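Putative rhamnosidase (Streptomyces avermitilis, PDB 3W5M) hydrolyses terminal non-reducing alpha-L-rhamnose residues from flavonoid glycosides and gum arabic, cleaving both alpha-1,6 and alpha-1,2 linkages. Local coordinates at residues Trp882-Asp887 with Thr892-Trp897; Arg872-Arg877 with Gly923-Ala928; Ser614-Gly619 with Asn645-Thr650; Leu748-Glu753 with Arg877-Trp882. All coordinates share one frame; numbering follows the deposited sequence.

Contact 1 (Trp882-Asp887 with Thr892-Trp897)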
# COMPACT_ATOMS: atom_id res chain seq x y z
N TRP A 882 -1.69 23.94 5.94
CA TRP A 882 -0.86 23.16 5.04
C TRP A 882 0.54 23.78 4.96
O TRP A 882 1.54 23.07 4.74
CB TRP A 882 -1.52 23.04 3.64
CG TRP A 882 -2.83 22.27 3.70
CD1 TRP A 882 -2.97 20.91 3.83
CD2 TRP A 882 -4.16 22.80 3.65
NE1 TRP A 882 -4.31 20.58 3.89
CE2 TRP A 882 -5.06 21.72 3.79
CE3 TRP A 882 -4.68 24.10 3.52
CZ2 TRP A 882 -6.46 21.88 3.79
CZ3 TRP A 882 -6.07 24.26 3.53
CH2 TRP A 882 -6.93 23.16 3.65
N GLY A 883 0.62 25.10 5.15
CA GLY A 883 1.87 25.82 5.03
C GLY A 883 2.79 25.53 6.22
O GLY A 883 4.01 25.47 6.07
N TYR A 884 2.19 25.36 7.39
CA TYR A 884 2.97 25.14 8.60
C TYR A 884 3.97 23.96 8.44
O TYR A 884 5.16 24.16 8.61
CB TYR A 884 2.06 24.97 9.80
CG TYR A 884 2.74 24.48 11.06
CD1 TYR A 884 3.53 25.35 11.85
CD2 TYR A 884 2.61 23.15 11.46
CE1 TYR A 884 4.15 24.88 13.01
CE2 TYR A 884 3.23 22.68 12.60
CZ TYR A 884 4.00 23.54 13.38
OH TYR A 884 4.60 23.02 14.52
N PRO A 885 3.48 22.75 8.06
CA PRO A 885 4.40 21.60 7.89
C PRO A 885 5.41 21.80 6.79
O PRO A 885 6.57 21.39 6.95
CB PRO A 885 3.46 20.42 7.60
CG PRO A 885 2.17 20.82 8.21
CD PRO A 885 2.07 22.32 7.99
N ILE A 886 5.01 22.46 5.70
CA ILE A 886 5.91 22.78 4.59
C ILE A 886 7.09 23.65 5.04
O ILE A 886 8.24 23.42 4.61
CB ILE A 886 5.17 23.38 3.39
CG1 ILE A 886 4.14 22.35 2.88
CG2 ILE A 886 6.16 23.79 2.31
CD1 ILE A 886 3.39 22.75 1.62
N ASP A 887 6.80 24.64 5.89
CA ASP A 887 7.85 25.49 6.45
C ASP A 887 8.82 24.71 7.37
O ASP A 887 9.99 25.10 7.51
CB ASP A 887 7.26 26.71 7.17
CG ASP A 887 6.74 27.76 6.20
OD1 ASP A 887 7.09 27.72 5.00
OD2 ASP A 887 5.96 28.66 6.64
N THR A 892 5.89 15.27 2.50
CA THR A 892 4.69 14.44 2.40
C THR A 892 3.67 15.09 3.31
O THR A 892 3.99 16.11 3.94
CB THR A 892 4.91 12.99 2.86
OG1 THR A 892 5.52 12.96 4.17
CG2 THR A 892 5.76 12.22 1.87
N MET A 893 2.46 14.54 3.39
CA MET A 893 1.44 15.06 4.30
C MET A 893 1.54 14.30 5.60
O MET A 893 1.70 13.06 5.61
CB MET A 893 0.02 14.93 3.73
CG MET A 893 -0.10 15.42 2.29
SD MET A 893 0.53 17.06 1.96
CE MET A 893 -0.76 17.93 2.86
N TRP A 894 1.44 15.02 6.71
CA TRP A 894 1.50 14.37 8.03
C TRP A 894 0.15 13.87 8.53
O TRP A 894 -0.91 14.42 8.16
CB TRP A 894 2.07 15.33 9.08
CG TRP A 894 3.40 15.90 8.78
CD1 TRP A 894 4.34 15.44 7.89
CD2 TRP A 894 3.98 17.04 9.43
NE1 TRP A 894 5.46 16.24 7.95
CE2 TRP A 894 5.27 17.22 8.89
CE3 TRP A 894 3.52 17.92 10.42
CZ2 TRP A 894 6.11 18.28 9.29
CZ3 TRP A 894 4.37 18.96 10.84
CH2 TRP A 894 5.65 19.12 10.28
N GLU A 895 0.18 12.87 9.41
CA GLU A 895 -1.02 12.37 10.05
C GLU A 895 -1.76 13.47 10.85
O GLU A 895 -2.99 13.44 10.90
CB GLU A 895 -0.70 11.22 10.99
CG GLU A 895 -1.92 10.47 11.53
CD GLU A 895 -1.54 9.20 12.29
OE1 GLU A 895 -0.36 9.09 12.71
OE2 GLU A 895 -2.42 8.32 12.49
N ARG A 896 -1.00 14.37 11.49
CA ARG A 896 -1.58 15.39 12.41
C ARG A 896 -1.23 16.78 11.93
O ARG A 896 -0.15 16.98 11.37
CB ARG A 896 -1.02 15.22 13.82
CG ARG A 896 -1.41 13.95 14.55
CD ARG A 896 -0.54 13.78 15.79
NE ARG A 896 -0.79 12.56 16.54
CZ ARG A 896 -1.71 12.43 17.50
NH1 ARG A 896 -2.48 13.45 17.84
NH2 ARG A 896 -1.86 11.27 18.12
N TRP A 897 -2.08 17.76 12.19
CA TRP A 897 -1.70 19.13 11.89
C TRP A 897 -0.40 19.52 12.63
O TRP A 897 0.41 20.30 12.12
CB TRP A 897 -2.87 20.08 12.23
CG TRP A 897 -4.10 19.85 11.36
CD1 TRP A 897 -5.30 19.33 11.75
CD2 TRP A 897 -4.21 20.12 9.95
NE1 TRP A 897 -6.17 19.29 10.67
CE2 TRP A 897 -5.53 19.79 9.57
CE3 TRP A 897 -3.34 20.65 8.99
CZ2 TRP A 897 -5.98 19.92 8.24
CZ3 TRP A 897 -3.78 20.80 7.68
CH2 TRP A 897 -5.10 20.44 7.32

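Contact 2 (Arg872-Arg877 with Gly923-Ala928)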
# COMPACT_ATOMS: atom_id res chain seq x y z
N ARG A 872 -7.32 32.25 1.79
CA ARG A 872 -6.70 32.69 3.03
C ARG A 872 -6.18 31.48 3.80
O ARG A 872 -5.02 31.45 4.24
CB ARG A 872 -7.68 33.50 3.88
CG ARG A 872 -7.06 34.22 5.08
CD ARG A 872 -6.30 35.49 4.69
NE ARG A 872 -6.01 36.32 5.86
CZ ARG A 872 -6.82 37.27 6.33
NH1 ARG A 872 -7.97 37.54 5.74
NH2 ARG A 872 -6.46 37.97 7.41
N LEU A 873 -7.05 30.48 3.94
CA LEU A 873 -6.68 29.20 4.52
C LEU A 873 -5.57 28.51 3.73
O LEU A 873 -4.65 27.95 4.33
CB LEU A 873 -7.89 28.28 4.62
CG LEU A 873 -8.99 28.77 5.55
CD1 LEU A 873 -10.07 27.73 5.61
CD2 LEU A 873 -8.42 29.04 6.94
N LEU A 874 -5.66 28.56 2.41
CA LEU A 874 -4.70 27.86 1.56
C LEU A 874 -3.28 28.42 1.72
O LEU A 874 -2.32 27.64 1.81
CB LEU A 874 -5.13 27.88 0.08
CG LEU A 874 -4.24 27.02 -0.84
CD1 LEU A 874 -4.53 25.54 -0.65
CD2 LEU A 874 -4.43 27.43 -2.30
N HIS A 875 -3.16 29.74 1.77
CA HIS A 875 -1.86 30.42 1.82
C HIS A 875 -1.33 30.62 3.24
O HIS A 875 -0.20 31.09 3.42
CB HIS A 875 -1.93 31.78 1.13
CG HIS A 875 -2.05 31.71 -0.35
ND1 HIS A 875 -1.14 31.03 -1.13
CD2 HIS A 875 -2.96 32.23 -1.20
CE1 HIS A 875 -1.50 31.13 -2.40
NE2 HIS A 875 -2.59 31.87 -2.47
N GLN A 876 -2.15 30.26 4.22
CA GLN A 876 -1.80 30.36 5.63
C GLN A 876 -0.50 29.59 5.94
O GLN A 876 -0.34 28.45 5.51
CB GLN A 876 -2.96 29.82 6.46
CG GLN A 876 -2.81 29.86 7.97
CD GLN A 876 -2.61 31.26 8.54
OE1 GLN A 876 -1.49 31.79 8.55
NE2 GLN A 876 -3.69 31.87 9.04
N ARG A 877 0.42 30.23 6.66
CA ARG A 877 1.72 29.60 6.98
C ARG A 877 1.86 29.22 8.46
O ARG A 877 2.71 28.40 8.85
CB ARG A 877 2.88 30.48 6.52
CG ARG A 877 3.06 30.55 5.01
CD ARG A 877 4.18 31.51 4.63
NE ARG A 877 5.43 31.16 5.30
CZ ARG A 877 6.50 31.94 5.38
NH1 ARG A 877 6.50 33.14 4.82
NH2 ARG A 877 7.58 31.52 6.03
N GLY A 923 -5.83 18.81 -2.40
CA GLY A 923 -5.41 18.73 -3.78
C GLY A 923 -6.56 18.95 -4.75
O GLY A 923 -6.42 19.71 -5.68
N GLU A 924 -7.68 18.28 -4.53
CA GLU A 924 -8.78 18.34 -5.49
C GLU A 924 -9.33 19.76 -5.62
O GLU A 924 -9.76 20.13 -6.69
CB GLU A 924 -9.92 17.39 -5.13
CG GLU A 924 -10.65 17.70 -3.84
CD GLU A 924 -11.87 16.84 -3.63
OE1 GLU A 924 -12.79 16.91 -4.49
OE2 GLU A 924 -11.93 16.10 -2.62
N TRP A 925 -9.30 20.53 -4.53
CA TRP A 925 -9.72 21.93 -4.59
C TRP A 925 -8.78 22.75 -5.48
O TRP A 925 -9.22 23.56 -6.30
CB TRP A 925 -9.88 22.55 -3.20
CG TRP A 925 -10.40 23.97 -3.27
CD1 TRP A 925 -11.72 24.38 -3.19
CD2 TRP A 925 -9.62 25.17 -3.47
NE1 TRP A 925 -11.80 25.76 -3.31
CE2 TRP A 925 -10.53 26.27 -3.49
CE3 TRP A 925 -8.24 25.43 -3.61
CZ2 TRP A 925 -10.10 27.60 -3.65
CZ3 TRP A 925 -7.82 26.76 -3.77
CH2 TRP A 925 -8.75 27.82 -3.79
N MET A 926 -7.48 22.53 -5.35
CA MET A 926 -6.54 23.21 -6.19
C MET A 926 -6.74 22.86 -7.66
O MET A 926 -6.64 23.73 -8.53
CB MET A 926 -5.10 22.88 -5.76
CG MET A 926 -4.73 23.34 -4.37
SD MET A 926 -2.95 23.65 -4.20
CE MET A 926 -2.36 21.97 -4.48
N TYR A 927 -6.99 21.58 -7.96
CA TYR A 927 -7.00 21.15 -9.35
C TYR A 927 -8.27 21.68 -10.01
O TYR A 927 -8.21 22.14 -11.14
CB TYR A 927 -6.86 19.60 -9.47
CG TYR A 927 -5.67 19.07 -8.69
CD1 TYR A 927 -4.49 19.81 -8.56
CD2 TYR A 927 -5.73 17.84 -8.05
CE1 TYR A 927 -3.40 19.33 -7.84
CE2 TYR A 927 -4.66 17.36 -7.30
CZ TYR A 927 -3.49 18.11 -7.22
OH TYR A 927 -2.42 17.61 -6.48
N ALA A 928 -9.36 21.68 -9.25
CA ALA A 928 -10.67 22.14 -9.74
C ALA A 928 -10.76 23.66 -9.86
O ALA A 928 -11.40 24.16 -10.78
CB ALA A 928 -11.80 21.59 -8.87

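Contact 3 (Ser614-Gly619 with Asn645-Thr650)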
# COMPACT_ATOMS: atom_id res chain seq x y z
N SER A 614 3.53 18.73 -4.88
CA SER A 614 4.57 17.69 -4.81
C SER A 614 4.34 16.75 -3.61
O SER A 614 4.36 15.52 -3.75
CB SER A 614 5.96 18.32 -4.71
OG SER A 614 6.95 17.29 -4.77
N ASN A 615 4.06 17.33 -2.44
CA ASN A 615 3.84 16.56 -1.21
C ASN A 615 2.63 15.64 -1.30
O ASN A 615 2.67 14.49 -0.84
CB ASN A 615 3.73 17.48 0.01
CG ASN A 615 5.05 18.19 0.34
OD1 ASN A 615 6.05 18.09 -0.39
ND2 ASN A 615 5.05 18.92 1.44
N ILE A 616 1.55 16.15 -1.88
CA ILE A 616 0.36 15.34 -2.18
C ILE A 616 0.71 14.09 -3.02
O ILE A 616 0.28 12.99 -2.67
CB ILE A 616 -0.73 16.18 -2.90
CG1 ILE A 616 -1.28 17.21 -1.91
CG2 ILE A 616 -1.87 15.28 -3.39
CD1 ILE A 616 -2.05 18.34 -2.59
N THR A 617 1.43 14.28 -4.11
CA THR A 617 1.77 13.18 -5.04
C THR A 617 2.74 12.22 -4.38
O THR A 617 2.72 11.02 -4.67
CB THR A 617 2.31 13.64 -6.41
OG1 THR A 617 3.62 14.23 -6.27
CG2 THR A 617 1.34 14.65 -7.08
N TRP A 618 3.58 12.73 -3.48
CA TRP A 618 4.47 11.84 -2.73
C TRP A 618 3.73 11.07 -1.63
O TRP A 618 4.02 9.90 -1.41
CB TRP A 618 5.72 12.58 -2.22
CG TRP A 618 6.79 12.76 -3.25
CD1 TRP A 618 6.98 13.83 -4.06
CD2 TRP A 618 7.79 11.79 -3.63
NE1 TRP A 618 8.04 13.61 -4.91
CE2 TRP A 618 8.56 12.37 -4.66
CE3 TRP A 618 8.09 10.49 -3.19
CZ2 TRP A 618 9.65 11.70 -5.27
CZ3 TRP A 618 9.17 9.81 -3.79
CH2 TRP A 618 9.94 10.43 -4.82
N GLY A 619 2.79 11.71 -0.91
CA GLY A 619 1.98 11.02 0.06
C GLY A 619 1.11 9.96 -0.61
O GLY A 619 0.92 8.86 -0.06
N ASN A 645 -11.55 7.01 1.66
CA ASN A 645 -12.81 7.75 1.52
C ASN A 645 -12.49 9.22 1.30
O ASN A 645 -12.90 9.80 0.30
CB ASN A 645 -13.70 7.60 2.76
CG ASN A 645 -14.80 8.65 2.83
OD1 ASN A 645 -15.37 9.05 1.80
ND2 ASN A 645 -15.10 9.12 4.04
N VAL A 646 -11.75 9.83 2.21
CA VAL A 646 -11.50 11.26 2.08
C VAL A 646 -10.58 11.64 0.90
O VAL A 646 -10.74 12.69 0.29
CB VAL A 646 -11.05 11.90 3.43
CG1 VAL A 646 -11.95 11.43 4.57
CG2 VAL A 646 -9.61 11.59 3.76
N PHE A 647 -9.62 10.77 0.58
CA PHE A 647 -8.59 11.09 -0.40
C PHE A 647 -8.88 10.68 -1.85
O PHE A 647 -8.23 11.20 -2.77
CB PHE A 647 -7.23 10.52 0.05
CG PHE A 647 -6.06 10.96 -0.79
CD1 PHE A 647 -5.62 12.30 -0.74
CD2 PHE A 647 -5.38 10.06 -1.61
CE1 PHE A 647 -4.52 12.71 -1.48
CE2 PHE A 647 -4.29 10.49 -2.37
CZ PHE A 647 -3.85 11.81 -2.30
N ALA A 648 -9.84 9.78 -2.06
CA ALA A 648 -10.07 9.23 -3.41
C ALA A 648 -10.22 10.25 -4.54
O ALA A 648 -9.61 10.10 -5.58
CB ALA A 648 -11.19 8.20 -3.43
N PRO A 649 -11.04 11.31 -4.35
CA PRO A 649 -11.18 12.26 -5.46
C PRO A 649 -9.87 12.95 -5.83
O PRO A 649 -9.61 13.16 -7.00
CB PRO A 649 -12.21 13.26 -4.92
CG PRO A 649 -13.02 12.43 -3.98
CD PRO A 649 -11.97 11.62 -3.26
N THR A 650 -9.03 13.26 -4.84
CA THR A 650 -7.73 13.85 -5.13
C THR A 650 -6.83 12.81 -5.85
O THR A 650 -6.19 13.12 -6.84
CB THR A 650 -7.07 14.34 -3.82
OG1 THR A 650 -7.85 15.41 -3.28
CG2 THR A 650 -5.66 14.88 -4.08

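Contact 4 (Leu748-Glu753 with Arg877-Trp882)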
# COMPACT_ATOMS: atom_id res chain seq x y z
N LEU A 748 -8.79 13.67 14.54
CA LEU A 748 -7.64 14.60 14.56
C LEU A 748 -7.99 16.05 14.16
O LEU A 748 -7.17 16.77 13.61
CB LEU A 748 -6.43 14.01 13.78
CG LEU A 748 -5.91 12.71 14.37
CD1 LEU A 748 -4.86 12.07 13.46
CD2 LEU A 748 -5.32 12.96 15.75
N ASN A 749 -9.22 16.46 14.44
CA ASN A 749 -9.57 17.89 14.42
C ASN A 749 -8.68 18.68 15.41
O ASN A 749 -8.15 18.09 16.35
CB ASN A 749 -11.05 18.07 14.77
CG ASN A 749 -11.38 17.58 16.17
OD1 ASN A 749 -11.04 18.23 17.16
ND2 ASN A 749 -12.07 16.44 16.27
N VAL A 750 -8.57 20.00 15.23
CA VAL A 750 -7.79 20.87 16.13
C VAL A 750 -8.71 21.45 17.21
O VAL A 750 -9.23 22.56 17.05
CB VAL A 750 -7.12 22.05 15.38
CG1 VAL A 750 -6.01 22.67 16.24
CG2 VAL A 750 -6.54 21.60 14.04
N SER A 751 -8.87 20.69 18.29
CA SER A 751 -9.72 21.06 19.44
C SER A 751 -11.05 21.70 19.02
O SER A 751 -11.40 22.81 19.44
CB SER A 751 -8.97 21.96 20.42
OG SER A 751 -9.76 22.20 21.58
N ASP A 752 -11.80 20.98 18.19
CA ASP A 752 -13.09 21.44 17.67
C ASP A 752 -13.83 20.15 17.34
O ASP A 752 -13.98 19.80 16.17
CB ASP A 752 -12.86 22.30 16.42
CG ASP A 752 -14.04 23.24 16.08
OD1 ASP A 752 -14.85 23.55 16.98
OD2 ASP A 752 -14.12 23.69 14.91
N GLU A 753 -14.27 19.44 18.38
CA GLU A 753 -14.84 18.10 18.26
C GLU A 753 -16.33 18.06 17.89
O GLU A 753 -17.19 18.39 18.71
CB GLU A 753 -14.59 17.29 19.54
CG GLU A 753 -15.16 15.87 19.54
CD GLU A 753 -14.25 14.84 18.86
OE1 GLU A 753 -13.05 15.14 18.62
OE2 GLU A 753 -14.74 13.72 18.57
N ARG A 877 0.42 30.23 6.66
CA ARG A 877 1.72 29.60 6.98
C ARG A 877 1.86 29.22 8.46
O ARG A 877 2.71 28.40 8.85
CB ARG A 877 2.88 30.48 6.52
CG ARG A 877 3.06 30.55 5.01
CD ARG A 877 4.18 31.51 4.63
NE ARG A 877 5.43 31.16 5.30
CZ ARG A 877 6.50 31.94 5.38
NH1 ARG A 877 6.50 33.14 4.82
NH2 ARG A 877 7.58 31.52 6.03
N THR A 878 1.04 29.81 9.31
CA THR A 878 1.16 29.54 10.74
C THR A 878 0.25 28.38 11.11
O THR A 878 -0.66 28.06 10.36
CB THR A 878 0.83 30.80 11.59
OG1 THR A 878 -0.47 31.27 11.25
CG2 THR A 878 1.85 31.90 11.33
N PHE A 879 0.51 27.74 12.24
CA PHE A 879 -0.25 26.55 12.68
C PHE A 879 -1.70 26.83 13.16
O PHE A 879 -1.92 27.83 13.83
CB PHE A 879 0.51 25.80 13.79
CG PHE A 879 -0.31 24.76 14.50
CD1 PHE A 879 -1.08 25.09 15.61
CD2 PHE A 879 -0.32 23.44 14.05
CE1 PHE A 879 -1.87 24.14 16.25
CE2 PHE A 879 -1.12 22.49 14.68
CZ PHE A 879 -1.89 22.83 15.78
N PRO A 880 -2.68 25.93 12.84
CA PRO A 880 -2.65 24.79 11.89
C PRO A 880 -2.92 25.21 10.45
O PRO A 880 -3.70 26.13 10.19
CB PRO A 880 -3.78 23.89 12.40
CG PRO A 880 -4.75 24.83 13.04
CD PRO A 880 -3.89 25.88 13.69
N SER A 881 -2.24 24.55 9.52
CA SER A 881 -2.33 24.89 8.10
C SER A 881 -1.58 23.84 7.27
O SER A 881 -0.96 22.95 7.83
CB SER A 881 -1.80 26.30 7.83
OG SER A 881 -0.40 26.41 8.05
N TRP A 882 -1.69 23.94 5.94
CA TRP A 882 -0.86 23.16 5.04
C TRP A 882 0.54 23.78 4.96
O TRP A 882 1.54 23.07 4.74
CB TRP A 882 -1.52 23.04 3.64
CG TRP A 882 -2.83 22.27 3.70
CD1 TRP A 882 -2.97 20.91 3.83
CD2 TRP A 882 -4.16 22.80 3.65
NE1 TRP A 882 -4.31 20.58 3.89
CE2 TRP A 882 -5.06 21.72 3.79
CE3 TRP A 882 -4.68 24.10 3.52
CZ2 TRP A 882 -6.46 21.88 3.79
CZ3 TRP A 882 -6.07 24.26 3.53
CH2 TRP A 882 -6.93 23.16 3.65

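Contact 1 (Trp882-Asp887 with Thr892-Trp897)
Pro885 lays its ring over the six-membered ring of Trp894: CB of Pro885 stands 3.5 Å from the centroid of that ring and only 5° off its normal, a CH-pi contact. A proline suits the place because its slightly polarised CH groups meet a pi face well, and near the start of the helix its missing N-H costs little. The second aromatic contact is a T-shaped pair in which the edge of Trp897 enters the face of Trp882. The planes stand at 72°, and CH2 of Trp897 comes 3.5 Å from NE1 of Trp882. Both indole N-H groups are used on backbone carbonyls, that of Trp882 on Tyr919 and that of Trp897 on Thr849. This aromatic cluster belongs to the (alpha/alpha)6-barrel of the catalytic domain, and the loop 892-897 carries Glu895, the probable proton acceptor. Met893 is bent at chi2 and chi3, which turns its methyl back to the edge of Trp882, with CE 3.8 Å from CD1 of that ring. With CG anti to the backbone N (chi1 169°), the ring of Tyr884 swings toward 892-897, and its CD2 lies 3.7 Å from O of Trp897, while its hydroxyl bonds to O of Ile900 and NZ of Lys888.

Contact 2 (Arg872-Arg877 with Gly923-Ala928)
Leu874 meets Trp925 and Met926 with its two methyl branches, and it is the one residue of 872-877 that touches 923-928. Ahead of it in the same helix, Arg872 lies on the exposed side, where its guanidinium makes a cation-pi contact with Trp845. Leu873 turns its side chain to Leu857 and Leu861, its apolar fork suiting the buried face against helix 854-863. At Leu874, CG is anti to the backbone N (chi1 -173°), which carries the fork across to the other helix. Its CD2 lies 3.8 Å from CZ3 of Trp925, while CD1 makes a longer contact, 4.3 Å, with CG of Met926. The indole of Trp925 is also extended from its helix (chi1 -176°), and the far corner of its six-membered ring reaches the leucine. After His875, which packs on Leu609, the chain leaves the helix, and Gln876 uses both ends of its amide: NE2 bonds to O of Trp845 and OE1 accepts from N of Thr878. Arg877 then points to Asp887, with which its NE forms a salt bridge. These helices are part of the (alpha/alpha)6-barrel, away from the sugar-binding residues. With three buried apolar side chains and 115 Å² shared, the contact probably gains its stability from dispersion and the exclusion of water, since the indole N-H of Trp925 is taken up outside the contact, by OG1 of Thr862.

Contact 3 (Ser614-Gly619 with Asn645-Thr650)
Ile616 sets its CG2 methyl against both Thr650 and Phe647, which approach it from the same side, and this one group makes the whole close part of the contact between helices 607-622 and 641-654. Being branched at CB, isoleucine has this methyl right beside the helix backbone; CG2 is anti to the backbone N and faces the second helix, 3.9 Å from CG2 of Thr650. Phe647 reaches the same methyl with the rim of its ring, near its plane rather than with a face, CZ lying 4.1 Å from CG2 of Ile616. Its chi1 of -172° extends the ring from the helix, and Tyr917 stacks on it. Threonine suits its place by offering a methyl to Ile616 and a hydroxyl to N of Glu924, a weak bond.

Around this tight spot the fit is looser. Ser614 sits at a partly exposed place. Thr617 faces away and bonds through OG1 to O of Ser614 at 2.9 Å, an oxygen that also accepts from N of Trp618. In this (alpha/alpha)6-barrel, with rhamnose-binding Asp643 one turn before Phe647, methyl and ring-edge contacts imply a joint held by apolar burial and shape, while OG1 of Thr650 finds its weak partner on a third helix, 923-929.

Contact 4 (Leu748-Glu753 with Arg877-Trp882)
Val750 overlaps the ring of Pro880 with its CG2 methyl, 3.8 Å from CG of the proline, and its other methyl, CG1, rests 4.1 Å from CZ of Phe879. With CG1 anti to the backbone N (chi1 -163°), both methyls face the pair, CG2 on Pro880 and CG1 near both rings. Valine suits this spot, being short and forked where the loops come close. The peptide bond before Pro880 is cis, which folds the two rings together: CD of Pro880 lies 3.5 Å above the plane of the Phe879 ring. Phe879 also makes an edge-to-face contact with Tyr884.

Side-chain hydrogen bonds within each loop probably help to shape it. OD1 of Asn749 receives N of Asp752 at 3.0 Å in a nearly straight bond (171°), although the donor stands above the carbonyl plane. ND2 gives to OE1 of Glu753, from above the carboxylate plane, and also to O of Asp746. In the other loop, OG of Ser881 bonds to O of Thr878 and accepts from N of Tyr884. The apolar contact joins two inter-helix loops of the (alpha/alpha)6-barrel catalytic domain, one shaped by an Asx motif at Asn749 and the other ending in a serine cap before helix 883-887.

In the fold
All four contacts lie in the glycosidase domain, and contact 1 is the one that includes a catalytic residue, the probable proton acceptor Glu895, which forms a salt bridge with rhamnose-binding Arg634. Contact 4 adjoins it, with centres about 10 Å apart and Trp882 in common; CD1 of Trp897 lies 3.5 Å from CG2 of Val750. Contact 2 shares Arg877 with contact 4 and is tied to contact 1 by the salt bridge from NE of Arg877 to OD2 of Asp887, 2.9 Å. Contact 3 touches contact 1 where SD of Met893 meets CB of Asn615 at 3.8 Å. From contact 3, Ile616 and Thr650 also pack on Gly923 of contact 2.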